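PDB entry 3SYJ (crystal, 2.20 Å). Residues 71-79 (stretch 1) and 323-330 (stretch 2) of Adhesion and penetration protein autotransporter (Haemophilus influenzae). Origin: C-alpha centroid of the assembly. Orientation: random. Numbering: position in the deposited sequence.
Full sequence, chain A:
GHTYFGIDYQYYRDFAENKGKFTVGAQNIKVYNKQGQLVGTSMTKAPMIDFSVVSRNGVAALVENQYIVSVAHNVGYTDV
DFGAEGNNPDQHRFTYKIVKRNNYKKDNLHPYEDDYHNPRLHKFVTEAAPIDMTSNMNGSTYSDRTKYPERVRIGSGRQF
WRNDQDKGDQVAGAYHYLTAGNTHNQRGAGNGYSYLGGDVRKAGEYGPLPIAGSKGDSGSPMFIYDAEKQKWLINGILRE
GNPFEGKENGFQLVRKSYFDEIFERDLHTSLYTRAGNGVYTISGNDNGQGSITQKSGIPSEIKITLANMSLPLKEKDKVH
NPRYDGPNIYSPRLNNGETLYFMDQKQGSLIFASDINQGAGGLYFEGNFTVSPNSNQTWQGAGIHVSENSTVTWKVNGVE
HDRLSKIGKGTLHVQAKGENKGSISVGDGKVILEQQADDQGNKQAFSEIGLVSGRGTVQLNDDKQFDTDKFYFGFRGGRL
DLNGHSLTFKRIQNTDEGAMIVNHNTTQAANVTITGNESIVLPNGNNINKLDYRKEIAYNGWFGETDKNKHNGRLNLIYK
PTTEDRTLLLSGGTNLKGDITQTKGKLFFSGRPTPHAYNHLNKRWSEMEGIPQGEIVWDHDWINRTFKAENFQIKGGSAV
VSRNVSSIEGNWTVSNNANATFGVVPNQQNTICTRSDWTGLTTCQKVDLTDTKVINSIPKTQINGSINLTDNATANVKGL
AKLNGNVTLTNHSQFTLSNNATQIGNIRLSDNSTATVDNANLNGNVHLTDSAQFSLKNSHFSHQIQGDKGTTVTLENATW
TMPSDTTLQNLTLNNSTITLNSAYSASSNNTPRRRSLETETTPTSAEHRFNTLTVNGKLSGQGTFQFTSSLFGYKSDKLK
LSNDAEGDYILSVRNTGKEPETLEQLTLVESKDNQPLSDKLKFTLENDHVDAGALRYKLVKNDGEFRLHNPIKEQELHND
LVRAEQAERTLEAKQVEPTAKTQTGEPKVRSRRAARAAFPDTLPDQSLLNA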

# COMPACT_ATOMS: atom_id res chain seq x y z
N VAL A 71 11.39 -46.21 -56.81
CA VAL A 71 11.35 -46.96 -58.07
C VAL A 71 12.55 -47.91 -58.18
O VAL A 71 13.65 -47.60 -57.71
CB VAL A 71 11.27 -46.03 -59.33
CG1 VAL A 71 9.90 -45.36 -59.45
CG2 VAL A 71 12.39 -45.00 -59.33
N ALA A 72 12.33 -49.07 -58.81
CA ALA A 72 13.40 -50.03 -59.03
C ALA A 72 14.55 -49.46 -59.84
O ALA A 72 15.71 -49.82 -59.62
CB ALA A 72 12.86 -51.29 -59.70
N HIS A 73 14.25 -48.58 -60.79
CA HIS A 73 15.30 -48.09 -61.68
C HIS A 73 16.29 -47.18 -60.97
O HIS A 73 17.36 -46.86 -61.50
CB HIS A 73 14.74 -47.49 -63.00
CG HIS A 73 14.34 -46.05 -62.92
ND1 HIS A 73 13.02 -45.64 -63.01
CD2 HIS A 73 15.08 -44.92 -62.82
CE1 HIS A 73 12.97 -44.32 -62.94
NE2 HIS A 73 14.20 -43.86 -62.82
N ASN A 74 15.96 -46.77 -59.75
CA ASN A 74 16.95 -46.12 -58.90
C ASN A 74 17.89 -47.19 -58.38
O ASN A 74 17.75 -47.65 -57.24
CB ASN A 74 16.28 -45.39 -57.73
CG ASN A 74 15.67 -44.07 -58.15
OD1 ASN A 74 16.10 -43.44 -59.11
ND2 ASN A 74 14.65 -43.63 -57.41
N VAL A 75 18.84 -47.58 -59.22
CA VAL A 75 19.64 -48.78 -58.98
C VAL A 75 20.95 -48.51 -58.26
O VAL A 75 21.69 -49.44 -57.96
CB VAL A 75 19.95 -49.51 -60.31
CG1 VAL A 75 18.68 -49.98 -60.97
CG2 VAL A 75 20.74 -48.60 -61.24
N GLY A 76 21.24 -47.24 -57.98
CA GLY A 76 22.53 -46.87 -57.43
C GLY A 76 22.64 -46.60 -55.93
O GLY A 76 23.66 -46.92 -55.32
N TYR A 77 21.61 -46.01 -55.34
CA TYR A 77 21.70 -45.60 -53.94
C TYR A 77 21.68 -46.81 -53.02
O TYR A 77 21.02 -47.79 -53.30
CB TYR A 77 20.61 -44.59 -53.57
CG TYR A 77 19.22 -45.16 -53.35
CD1 TYR A 77 18.53 -44.91 -52.17
CD2 TYR A 77 18.59 -45.91 -54.34
CE1 TYR A 77 17.25 -45.41 -51.97
CE2 TYR A 77 17.31 -46.42 -54.15
CZ TYR A 77 16.64 -46.17 -52.96
OH TYR A 77 15.37 -46.67 -52.74
N THR A 78 22.43 -46.74 -51.92
CA THR A 78 22.57 -47.89 -51.02
C THR A 78 22.13 -47.56 -49.60
O THR A 78 22.19 -48.41 -48.72
CB THR A 78 24.02 -48.37 -50.97
OG1 THR A 78 24.87 -47.27 -50.61
CG2 THR A 78 24.44 -48.89 -52.33
N ASP A 79 21.70 -46.32 -49.38
CA ASP A 79 21.32 -45.87 -48.05
C ASP A 79 20.49 -44.60 -48.10
O ASP A 79 20.44 -43.92 -49.13
CB ASP A 79 22.56 -45.66 -47.18
CG ASP A 79 23.62 -44.82 -47.86
OD1 ASP A 79 23.29 -43.72 -48.33
OD2 ASP A 79 24.79 -45.27 -47.93
N ARG A 323 15.93 -53.46 -68.06
CA ARG A 323 16.07 -52.01 -68.15
C ARG A 323 16.62 -51.48 -66.84
O ARG A 323 17.44 -50.57 -66.82
CB ARG A 323 14.72 -51.36 -68.47
CG ARG A 323 14.07 -51.86 -69.75
CD ARG A 323 12.58 -51.53 -69.79
NE ARG A 323 12.34 -50.10 -69.87
CZ ARG A 323 11.14 -49.54 -69.69
NH1 ARG A 323 10.08 -50.30 -69.41
NH2 ARG A 323 11.00 -48.22 -69.77
N TYR A 324 16.17 -52.08 -65.74
CA TYR A 324 16.55 -51.64 -64.41
C TYR A 324 17.76 -52.39 -63.86
O TYR A 324 17.88 -52.61 -62.66
CB TYR A 324 15.37 -51.78 -63.46
CG TYR A 324 14.09 -51.26 -64.06
CD1 TYR A 324 14.10 -50.12 -64.86
CD2 TYR A 324 12.89 -51.91 -63.85
CE1 TYR A 324 12.93 -49.65 -65.42
CE2 TYR A 324 11.72 -51.44 -64.41
CZ TYR A 324 11.75 -50.32 -65.20
OH TYR A 324 10.57 -49.86 -65.75
N ASP A 325 18.66 -52.78 -64.76
CA ASP A 325 19.89 -53.42 -64.34
C ASP A 325 20.83 -52.34 -63.83
O ASP A 325 20.60 -51.16 -64.04
CB ASP A 325 20.51 -54.21 -65.50
CG ASP A 325 21.52 -55.24 -65.03
OD1 ASP A 325 21.82 -55.26 -63.82
OD2 ASP A 325 22.02 -56.03 -65.86
N GLY A 326 21.89 -52.75 -63.13
CA GLY A 326 22.80 -51.82 -62.51
C GLY A 326 23.31 -52.44 -61.21
O GLY A 326 22.96 -53.57 -60.89
N PRO A 327 24.02 -51.68 -60.38
CA PRO A 327 24.57 -52.21 -59.13
C PRO A 327 23.58 -52.91 -58.19
O PRO A 327 23.86 -53.99 -57.76
CB PRO A 327 25.18 -50.99 -58.50
CG PRO A 327 25.43 -50.12 -59.57
CD PRO A 327 24.37 -50.28 -60.54
N ASN A 328 22.43 -52.35 -57.92
CA ASN A 328 21.40 -53.07 -57.17
C ASN A 328 21.89 -53.74 -55.88
O ASN A 328 21.54 -54.84 -55.57
CB ASN A 328 20.73 -54.09 -58.04
CG ASN A 328 19.77 -53.49 -58.97
OD1 ASN A 328 18.68 -53.20 -58.61
ND2 ASN A 328 20.17 -53.33 -60.21
N ILE A 329 22.71 -53.03 -55.16
CA ILE A 329 23.38 -53.57 -54.03
C ILE A 329 22.45 -53.89 -52.87
O ILE A 329 21.64 -53.10 -52.50
CB ILE A 329 24.47 -52.64 -53.61
CG1 ILE A 329 25.62 -52.74 -54.60
CG2 ILE A 329 24.89 -52.98 -52.24
CD1 ILE A 329 26.42 -51.54 -54.69
N TYR A 330 22.60 -55.07 -52.30
CA TYR A 330 21.95 -55.40 -51.03
C TYR A 330 22.89 -56.13 -50.08
O TYR A 330 24.04 -56.29 -50.38
CB TYR A 330 20.64 -56.14 -51.25
CG TYR A 330 20.77 -57.60 -51.43
CD1 TYR A 330 20.10 -58.47 -50.62
CD2 TYR A 330 21.55 -58.12 -52.43
CE1 TYR A 330 20.22 -59.80 -50.80
CE2 TYR A 330 21.66 -59.42 -52.59
CZ TYR A 330 21.00 -60.26 -51.79
OH TYR A 330 21.12 -61.57 -51.99
O HOH W 1 17.17 -51.11 -57.58

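V75 organizes this contact. Its CA-to-CB bond points toward stretch 2, and in the m rotamer its two methyls spread over the loop: CG1 lies 3.2 Å from Y324 O, while CG2 lies 3.8 Å from D325 O and 4.1 Å from P327 CD. A branched, compact side chain suits a surface made largely of backbone. The same residue supplies the one direct hydrogen bond between the stretches, from N328 N to V75 O at 3.0 Å, so packing and polar pairing are fixed at one point.

The loop leaves room for the valine at G326. A CB there would come within 2.5 Å of V75 CG2, and the backbone angles of G326 (146/-171) call for glycine in their own right. N328 braces this turn from within: its ND2 donates to G326 O at 2.9 Å and, weakly, to Y324 O at 3.4 Å.

Y324 is buried, its CA-to-CB bond directed toward stretch 1, and makes the second anchor. Its ring meets the turn from V71 to N74 obliquely, with CD1 3.3 Å from H73 CB and CD2 4.2 Å from A72 CB. The methyl of A72 adds an apolar contact to the ring. A water links A72 O and N328 OD1, 2.8 Å from each, and T78 CG2 packs 4.0 Å from I329 CB. In all, 400 Å² is buried.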